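Local coordinates for protein chloromuconate cycloisomerase (Rhodococcus opacus, PDB 4M0X) that belongs to the enolase superfamily, pairing an N-terminal alpha+beta domain with a modified TIM barrel that holds a manganese(II) ion, at residues Arg132-Ile137 against Glu347-Thr352; Phe327-Leu332 against Leu341-Gly346; Thr3-Met8 against Pro76-Arg81. All blocks are in the same frame, centred on the assembly; numbering follows the deposited sequence.

Contact 1 of 3, residues Arg132-Ile137 against Glu347-Thr352; sequences RKRIPI and ELLIPT
Three backbone hydrogen bonds join R132-I137 to E347-T352, the straightest running from I350 N to K133 O (3.0 Å, 174° at the hydrogen). Around I135 the bonding is reciprocal: I135 N donates to L348 O at 2.9 Å, and L348 N donates to I135 O at the same distance, each donor lying in the plane of the carbonyl it meets. I135 and L348 are thus an antiparallel hydrogen-bonded pair, flanked by the non-hydrogen-bonded pairs R134-L349 and P136-E347. In this modified TIM barrel of the enolase superfamily, the strand beginning at R134 runs parallel to the next barrel strand, 163-167, and antiparallel to the short strand 347-349. The two faces differ in chemistry. On the one bearing I135 and L348, both buried, I350 swings CD1 in beside I135, coming within 3.8 Å of CG1 as the side chains cross obliquely; helix 304-316 touches I135, L348 and I350 from this side. Farther along, I137 CG1 lies beside its own backbone N (chi1 -62°), and its CD1 reaches L348 CB at 3.6 Å. On the opposite face R134 and L349 run side by side, pointing the same way, with R134 CG 3.6 Å from L349 CD2, a methyl that lies at the guanidinium edge. The carboxylate of E347 is turned only 18° from the guanidinium plane, yet R134 NE and E347 OE2 stay 4.8 Å apart, so any attraction between the charges would be long-range, not a salt bridge.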
loop_
_atom_site.group_PDB
_atom_site.type_symbol
_atom_site.label_atom_id
_atom_site.label_comp_id
_atom_site.label_asym_id
_atom_site.label_seq_id
_atom_site.Cartn_x
_atom_site.Cartn_y
_atom_site.Cartn_z
ATOM N N ARG A 132 -19.083 36.210 -3.395
ATOM C CA ARG A 132 -20.521 36.202 -3.209
ATOM C C ARG A 132 -20.815 37.224 -2.140
ATOM O O ARG A 132 -19.958 37.484 -1.285
ATOM C CB ARG A 132 -21.022 34.789 -2.844
ATOM C CG ARG A 132 -20.425 34.168 -1.571
ATOM C CD ARG A 132 -20.698 32.673 -1.403
ATOM N NE ARG A 132 -19.915 31.798 -2.304
ATOM C CZ ARG A 132 -18.588 31.548 -2.266
ATOM N NH1 ARG A 132 -17.756 32.112 -1.404
ATOM N NH2 ARG A 132 -18.076 30.703 -3.135
ATOM N N LYS A 133 -22.006 37.827 -2.198
ATOM C CA LYS A 133 -22.372 38.884 -1.227
ATOM C C LYS A 133 -23.254 38.353 -0.098
ATOM O O LYS A 133 -23.384 38.976 0.955
ATOM C CB LYS A 133 -23.035 40.085 -1.931
ATOM C CG LYS A 133 -22.211 40.679 -3.070
ATOM C CD LYS A 133 -22.460 42.174 -3.235
ATOM C CE LYS A 133 -21.758 42.767 -4.467
ATOM N NZ LYS A 133 -22.209 42.137 -5.735
ATOM N N ARG A 134 -23.849 37.189 -0.333
ATOM C CA ARG A 134 -24.773 36.590 0.615
ATOM C C ARG A 134 -24.426 35.123 0.794
ATOM O O ARG A 134 -23.968 34.489 -0.125
ATOM C CB ARG A 134 -26.229 36.773 0.125
ATOM C CG ARG A 134 -26.877 38.098 0.539
ATOM C CD ARG A 134 -28.082 38.489 -0.301
ATOM N NE ARG A 134 -27.658 38.963 -1.626
ATOM C CZ ARG A 134 -27.460 40.245 -1.970
ATOM N NH1 ARG A 134 -27.663 41.232 -1.086
ATOM N NH2 ARG A 134 -27.052 40.540 -3.215
ATOM N N ILE A 135 -24.628 34.584 1.985
ATOM C CA ILE A 135 -24.497 33.134 2.172
ATOM C C ILE A 135 -25.757 32.495 2.784
ATOM O O ILE A 135 -26.295 33.019 3.749
ATOM C CB ILE A 135 -23.301 32.771 3.055
ATOM C CG1 ILE A 135 -22.201 33.830 2.943
ATOM C CG2 ILE A 135 -22.827 31.373 2.672
ATOM C CD1 ILE A 135 -20.956 33.527 3.739
ATOM N N PRO A 136 -26.239 31.370 2.233
ATOM C CA PRO A 136 -27.393 30.783 2.939
ATOM C C PRO A 136 -26.909 30.155 4.248
ATOM O O PRO A 136 -25.821 29.556 4.295
ATOM C CB PRO A 136 -27.910 29.703 1.968
ATOM C CG PRO A 136 -27.195 29.956 0.657
ATOM C CD PRO A 136 -25.869 30.595 1.034
ATOM N N ILE A 137 -27.684 30.323 5.309
ATOM C CA ILE A 137 -27.296 29.843 6.626
ATOM C C ILE A 137 -27.870 28.437 6.947
ATOM O O ILE A 137 -29.015 28.124 6.595
ATOM C CB ILE A 137 -27.681 30.898 7.657
ATOM C CG1 ILE A 137 -26.915 32.174 7.353
ATOM C CG2 ILE A 137 -27.318 30.481 9.067
ATOM C CD1 ILE A 137 -25.401 32.034 7.461
ATOM N N GLU A 347 -30.519 34.183 5.360
ATOM C CA GLU A 347 -29.219 34.382 4.722
ATOM C C GLU A 347 -28.394 35.424 5.449
ATOM O O GLU A 347 -28.912 36.419 5.917
ATOM C CB GLU A 347 -29.385 34.825 3.265
ATOM C CG GLU A 347 -30.112 33.827 2.374
ATOM C CD GLU A 347 -30.103 34.203 0.900
ATOM O OE1 GLU A 347 -30.170 33.267 0.086
ATOM O OE2 GLU A 347 -30.028 35.406 0.545
ATOM N N LEU A 348 -27.094 35.194 5.532
ATOM C CA LEU A 348 -26.188 36.194 6.069
ATOM C C LEU A 348 -25.780 37.136 4.947
ATOM O O LEU A 348 -25.485 36.673 3.840
ATOM C CB LEU A 348 -24.963 35.524 6.683
ATOM C CG LEU A 348 -23.825 36.425 7.163
ATOM C CD1 LEU A 348 -24.261 37.361 8.283
ATOM C CD2 LEU A 348 -22.659 35.546 7.597
ATOM N N LEU A 349 -25.805 38.447 5.214
ATOM C CA LEU A 349 -25.229 39.418 4.300
ATOM C C LEU A 349 -23.782 39.664 4.743
ATOM O O LEU A 349 -23.541 39.925 5.912
ATOM C CB LEU A 349 -25.992 40.723 4.361
ATOM C CG LEU A 349 -27.498 40.922 4.276
ATOM C CD1 LEU A 349 -27.702 42.423 4.395
ATOM C CD2 LEU A 349 -28.130 40.415 2.980
ATOM N N ILE A 350 -22.820 39.592 3.839
ATOM C CA ILE A 350 -21.415 39.725 4.273
ATOM C C ILE A 350 -20.986 41.174 4.595
ATOM O O ILE A 350 -21.122 42.092 3.757
ATOM C CB ILE A 350 -20.431 39.073 3.265
ATOM C CG1 ILE A 350 -20.692 37.556 3.163
ATOM C CG2 ILE A 350 -18.984 39.363 3.658
ATOM C CD1 ILE A 350 -20.283 36.927 1.854
ATOM N N PRO A 351 -20.457 41.399 5.805
ATOM C CA PRO A 351 -20.005 42.762 6.075
ATOM C C PRO A 351 -19.006 43.262 5.020
ATOM O O PRO A 351 -18.157 42.491 4.528
ATOM C CB PRO A 351 -19.356 42.648 7.468
ATOM C CG PRO A 351 -20.122 41.535 8.101
ATOM C CD PRO A 351 -20.284 40.530 6.976
ATOM N N THR A 352 -19.133 44.544 4.679
ATOM C CA THR A 352 -18.386 45.179 3.606
ATOM C C THR A 352 -17.576 46.367 4.131
ATOM O O THR A 352 -16.679 46.870 3.437
ATOM C CB THR A 352 -19.323 45.652 2.450
ATOM O OG1 THR A 352 -20.388 46.469 2.971
ATOM C CG2 THR A 352 -19.936 44.466 1.708
#

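Contact 2 of 3, residues Phe327-Leu332 against Leu341-Gly346; sequences FGPGLL and LKYDRG
Two hydrogen bonds grip the phenolic oxygen of Y343: it accepts from the backbone of G330, with G330 N 3.3 Å from Y343 OH and an angle of 155° at the hydrogen, and it donates to the carbonyl of L326, just ahead of the segment. The hydroxyl therefore works in both directions, and with its two partners close together in the chain it clamps one short turn. That turn, F327-L331, follows barrel strand 323-324 of the enolase-type TIM barrel and has helical backbone angles without the regular bonds of a helix; L331 N bonds to G328 O at 2.9 Å, and L332 N to P329 O at 2.8 Å. Y343 comes from the loop leading to strand 347-349, and its first torsion sets CG beside the backbone N (chi1 -59°), which sends the ring toward the turn. One ring branch meets the peptide there: Y343 CE1 is 3.4 Å from G330 N. The other branch, through CE2, approaches F327 CA, while I137 of strand 134-141 packs on the tyrosine as well. The side chain of F327 leaves its backbone away from the tyrosine segment, meets the ring of W139 and comes to about 10 Å from the bound manganese(II) ion. P329 crosses Y343 at about a right angle and sets its pyrrolidine ring against the hydroxyl, P329 CB being 3.6 Å from Y343 OH. Beyond it L341, its side chain extended with chi2 178°, lays its CD1 methyl 3.6 Å from P329 CG.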
loop_
_atom_site.group_PDB
_atom_site.type_symbol
_atom_site.label_atom_id
_atom_site.label_comp_id
_atom_site.label_asym_id
_atom_site.label_seq_id
_atom_site.Cartn_x
_atom_site.Cartn_y
_atom_site.Cartn_z
ATOM N N PHE A 327 -24.935 31.151 12.015
ATOM C CA PHE A 327 -26.218 31.577 12.591
ATOM C C PHE A 327 -25.982 32.096 14.009
ATOM O O PHE A 327 -26.831 32.765 14.585
ATOM C CB PHE A 327 -27.156 30.376 12.693
ATOM C CG PHE A 327 -26.635 29.324 13.625
ATOM C CD1 PHE A 327 -26.851 29.416 14.993
ATOM C CD2 PHE A 327 -25.865 28.284 13.151
ATOM C CE1 PHE A 327 -26.326 28.480 15.874
ATOM C CE2 PHE A 327 -25.340 27.340 14.017
ATOM C CZ PHE A 327 -25.565 27.441 15.382
ATOM N N GLY A 328 -24.837 31.757 14.583
ATOM C CA GLY A 328 -24.542 32.060 15.986
ATOM C C GLY A 328 -24.946 33.439 16.460
ATOM O O GLY A 328 -25.812 33.561 17.330
ATOM N N PRO A 329 -24.313 34.494 15.907
ATOM C CA PRO A 329 -24.741 35.865 16.216
ATOM C C PRO A 329 -26.280 36.093 16.220
ATOM O O PRO A 329 -26.789 36.673 17.148
ATOM C CB PRO A 329 -24.060 36.682 15.120
ATOM C CG PRO A 329 -22.807 35.932 14.872
ATOM C CD PRO A 329 -23.202 34.486 14.934
ATOM N N GLY A 330 -27.009 35.620 15.219
ATOM C CA GLY A 330 -28.484 35.707 15.224
ATOM C C GLY A 330 -29.160 35.347 16.542
ATOM O O GLY A 330 -30.158 35.974 16.918
ATOM N N LEU A 331 -28.595 34.345 17.231
ATOM C CA LEU A 331 -28.990 33.907 18.570
ATOM C C LEU A 331 -28.528 34.734 19.796
ATOM O O LEU A 331 -28.945 34.433 20.922
ATOM C CB LEU A 331 -28.547 32.460 18.788
ATOM C CG LEU A 331 -29.476 31.394 18.202
ATOM C CD1 LEU A 331 -28.947 30.030 18.614
ATOM C CD2 LEU A 331 -30.943 31.577 18.611
ATOM N N LEU A 332 -27.658 35.725 19.620
ATOM C CA LEU A 332 -27.264 36.587 20.742
ATOM C C LEU A 332 -28.285 37.715 20.891
ATOM O O LEU A 332 -28.743 38.212 19.870
ATOM C CB LEU A 332 -25.873 37.164 20.506
ATOM C CG LEU A 332 -24.739 36.147 20.327
ATOM C CD1 LEU A 332 -23.392 36.839 20.264
ATOM C CD2 LEU A 332 -24.739 35.098 21.434
ATOM N N LEU A 341 -24.276 41.055 12.809
ATOM C CA LEU A 341 -24.441 40.545 11.459
ATOM C C LEU A 341 -25.907 40.654 11.043
ATOM O O LEU A 341 -26.824 40.433 11.854
ATOM C CB LEU A 341 -23.948 39.096 11.365
ATOM C CG LEU A 341 -22.482 38.748 11.705
ATOM C CD1 LEU A 341 -22.266 37.249 11.591
ATOM C CD2 LEU A 341 -21.468 39.499 10.852
ATOM N N LYS A 342 -26.146 41.002 9.783
ATOM C CA LYS A 342 -27.520 41.131 9.343
ATOM C C LYS A 342 -27.963 39.850 8.632
ATOM O O LYS A 342 -27.245 39.322 7.792
ATOM C CB LYS A 342 -27.677 42.415 8.510
ATOM C CG LYS A 342 -29.059 42.743 7.929
ATOM C CD LYS A 342 -30.184 43.029 8.926
ATOM C CE LYS A 342 -31.449 43.431 8.155
ATOM N NZ LYS A 342 -32.718 42.862 8.700
ATOM N N TYR A 343 -29.111 39.307 9.018
ATOM C CA TYR A 343 -29.687 38.162 8.310
ATOM C C TYR A 343 -30.868 38.644 7.514
ATOM O O TYR A 343 -31.377 39.748 7.755
ATOM C CB TYR A 343 -30.087 37.019 9.262
ATOM C CG TYR A 343 -28.913 36.483 10.070
ATOM C CD1 TYR A 343 -28.503 37.125 11.241
ATOM C CD2 TYR A 343 -28.186 35.377 9.639
ATOM C CE1 TYR A 343 -27.426 36.671 11.960
ATOM C CE2 TYR A 343 -27.116 34.903 10.362
ATOM C CZ TYR A 343 -26.744 35.559 11.519
ATOM O OH TYR A 343 -25.669 35.129 12.251
ATOM N N ASP A 344 -31.257 37.842 6.521
ATOM C CA ASP A 344 -32.418 38.103 5.680
ATOM C C ASP A 344 -32.921 36.819 5.070
ATOM O O ASP A 344 -32.193 36.175 4.303
ATOM C CB ASP A 344 -32.090 39.073 4.540
ATOM C CG ASP A 344 -33.334 39.479 3.744
ATOM O OD1 ASP A 344 -34.420 39.587 4.354
ATOM O OD2 ASP A 344 -33.230 39.693 2.519
ATOM N N ARG A 345 -34.177 36.478 5.395
ATOM C CA ARG A 345 -34.880 35.348 4.795
ATOM C C ARG A 345 -33.991 34.118 4.852
ATOM O O ARG A 345 -33.910 33.335 3.896
ATOM C CB ARG A 345 -35.320 35.660 3.349
ATOM C CG ARG A 345 -36.599 36.502 3.231
ATOM C CD ARG A 345 -37.831 35.808 3.834
ATOM N N GLY A 346 -33.301 33.978 5.981
ATOM C CA GLY A 346 -32.379 32.865 6.190
ATOM C C GLY A 346 -31.059 32.973 5.457
ATOM O O GLY A 346 -30.522 31.970 4.998
#

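Contact 3 of 3, residues Thr3-Met8 against Pro76-Arg81; sequences TTITEM and PVIIGR
A beta turn, rather than another strand, takes both backbone groups of I5: I5 N donates to R81 O at 2.8 Å, and I5 O accepts from G80 N at 2.7 Å. The turn, I78-R81, is of type II, with G80 in the position that requires positive phi (92°), and R81 N closes it on I78 O. T4, T6 and E7 meanwhile bond to S41 and R39 in the antiparallel sheet of the N-terminal domain, where T6 and E7 together face R39 as a classic beta bulge. Apolar side chains fill in beneath the turn. I5 CG2 meets I78 CG2 at 4.0 Å, and M8, extended as far as its sulfur and bent there (chi3 67°), hooks CE to 4.1 Å from I78 CB. I107 of helix 101-118 packs on both M8 and I78. Over the strand backbone, I79 sends CD1 to 3.6 Å from M8 N. R81 turns its guanidinium away from the strand: R81 NE bonds to V77 O at 3.0 Å, and NH1 to T85. The attachment thus rests on peptide groups and hydrocarbon, with the arginine's charge employed within its own loop.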
loop_
_atom_site.group_PDB
_atom_site.type_symbol
_atom_site.label_atom_id
_atom_site.label_comp_id
_atom_site.label_asym_id
_atom_site.label_seq_id
_atom_site.Cartn_x
_atom_site.Cartn_y
_atom_site.Cartn_z
ATOM N N THR A 3 5.707 53.069 12.680
ATOM C CA THR A 3 4.335 52.734 13.227
ATOM C C THR A 3 4.411 51.393 13.924
ATOM O O THR A 3 4.903 50.410 13.357
ATOM C CB THR A 3 3.234 52.636 12.152
ATOM O OG1 THR A 3 3.432 53.647 11.155
ATOM C CG2 THR A 3 1.812 52.731 12.789
ATOM N N THR A 4 3.939 51.365 15.163
ATOM C CA THR A 4 4.142 50.220 16.031
ATOM C C THR A 4 2.852 49.969 16.812
ATOM O O THR A 4 2.020 50.876 16.923
ATOM C CB THR A 4 5.347 50.439 16.982
ATOM O OG1 THR A 4 5.137 51.616 17.773
ATOM C CG2 THR A 4 6.682 50.569 16.190
ATOM N N ILE A 5 2.669 48.734 17.294
ATOM C CA ILE A 5 1.561 48.412 18.195
ATOM C C ILE A 5 1.918 48.908 19.580
ATOM O O ILE A 5 3.020 48.679 20.063
ATOM C CB ILE A 5 1.193 46.904 18.196
ATOM C CG1 ILE A 5 0.205 46.596 17.068
ATOM C CG2 ILE A 5 0.484 46.483 19.482
ATOM C CD1 ILE A 5 0.849 46.143 15.784
ATOM N N THR A 6 0.962 49.576 20.211
ATOM C CA THR A 6 1.174 50.359 21.427
ATOM C C THR A 6 0.556 49.689 22.659
ATOM O O THR A 6 1.196 49.558 23.703
ATOM C CB THR A 6 0.605 51.779 21.185
ATOM O OG1 THR A 6 1.634 52.566 20.613
ATOM C CG2 THR A 6 0.138 52.466 22.438
ATOM N N GLU A 7 -0.703 49.288 22.527
ATOM C CA GLU A 7 -1.366 48.528 23.546
ATOM C C GLU A 7 -2.068 47.320 22.927
ATOM O O GLU A 7 -2.298 47.259 21.712
ATOM C CB GLU A 7 -2.374 49.403 24.268
ATOM C CG GLU A 7 -1.787 50.648 24.908
ATOM C CD GLU A 7 -2.796 51.774 24.952
ATOM O OE1 GLU A 7 -2.433 52.923 24.581
ATOM O OE2 GLU A 7 -3.964 51.488 25.328
ATOM N N MET A 8 -2.361 46.343 23.779
ATOM C CA MET A 8 -3.232 45.239 23.449
ATOM C C MET A 8 -3.843 44.776 24.754
ATOM O O MET A 8 -3.125 44.376 25.668
ATOM C CB MET A 8 -2.460 44.104 22.782
ATOM C CG MET A 8 -3.291 42.836 22.606
ATOM S SD MET A 8 -2.429 41.514 21.744
ATOM C CE MET A 8 -1.124 41.061 22.885
ATOM N N PRO A 76 4.216 40.033 24.345
ATOM C CA PRO A 76 5.624 40.320 24.080
ATOM C C PRO A 76 6.084 40.274 22.634
ATOM O O PRO A 76 7.056 40.963 22.300
ATOM C CB PRO A 76 6.358 39.223 24.861
ATOM C CG PRO A 76 5.292 38.345 25.454
ATOM C CD PRO A 76 4.103 39.225 25.570
ATOM N N VAL A 77 5.456 39.478 21.777
ATOM C CA VAL A 77 5.796 39.624 20.361
ATOM C C VAL A 77 4.832 40.526 19.577
ATOM O O VAL A 77 4.955 40.642 18.362
ATOM C CB VAL A 77 6.080 38.287 19.623
ATOM C CG1 VAL A 77 7.489 37.787 19.935
ATOM C CG2 VAL A 77 5.028 37.229 19.925
ATOM N N ILE A 78 3.899 41.185 20.259
ATOM C CA ILE A 78 2.944 42.069 19.571
ATOM C C ILE A 78 3.119 43.551 19.928
ATOM O O ILE A 78 3.127 44.416 19.038
ATOM C CB ILE A 78 1.469 41.615 19.779
ATOM C CG1 ILE A 78 1.297 40.108 19.457
ATOM C CG2 ILE A 78 0.502 42.466 18.971
ATOM C CD1 ILE A 78 1.568 39.707 18.021
ATOM N N ILE A 79 3.252 43.858 21.216
ATOM C CA ILE A 79 3.587 45.221 21.630
ATOM C C ILE A 79 4.946 45.671 21.042
ATOM O O ILE A 79 5.979 45.017 21.240
ATOM C CB ILE A 79 3.639 45.333 23.165
ATOM C CG1 ILE A 79 2.442 44.624 23.832
ATOM C CG2 ILE A 79 3.815 46.785 23.597
ATOM C CD1 ILE A 79 1.138 45.400 23.898
ATOM N N GLY A 80 4.933 46.781 20.308
ATOM C CA GLY A 80 6.152 47.369 19.749
ATOM C C GLY A 80 6.509 46.909 18.349
ATOM O O GLY A 80 7.517 47.367 17.772
ATOM N N ARG A 81 5.685 46.000 17.813
ATOM C CA ARG A 81 5.863 45.431 16.477
ATOM C C ARG A 81 5.226 46.287 15.391
ATOM O O ARG A 81 4.329 47.099 15.657
ATOM C CB ARG A 81 5.289 44.014 16.439
ATOM C CG ARG A 81 4.602 43.622 15.124
ATOM C CD ARG A 81 4.324 42.118 14.899
ATOM N NE ARG A 81 5.350 41.201 15.412
ATOM C CZ ARG A 81 6.562 41.023 14.884
ATOM N NH1 ARG A 81 6.917 41.712 13.795
ATOM N NH2 ARG A 81 7.415 40.150 15.454
#

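How the contacts relate
Followed from the N terminus, the chain first closes contact 3, where the loop after helix 63-74 returns to the start of strand 5-17 within the N-terminal domain. Only later does contact 1 open, at the first barrel strand, to be closed more than 200 residues on by strand 347-349. Contact 2 is nested inside that long loop and fastens the two parts of the final connection to each other. Contacts 1 and 2 touch: probable hydrogen bonds link I137 N to G346 O and L349 N to K342 O, so the two form one continuous patch where strand 347-349 and the connection leading to it meet the first barrel strand. Contact 3 stands apart, about 21 Å from either by nearest atoms.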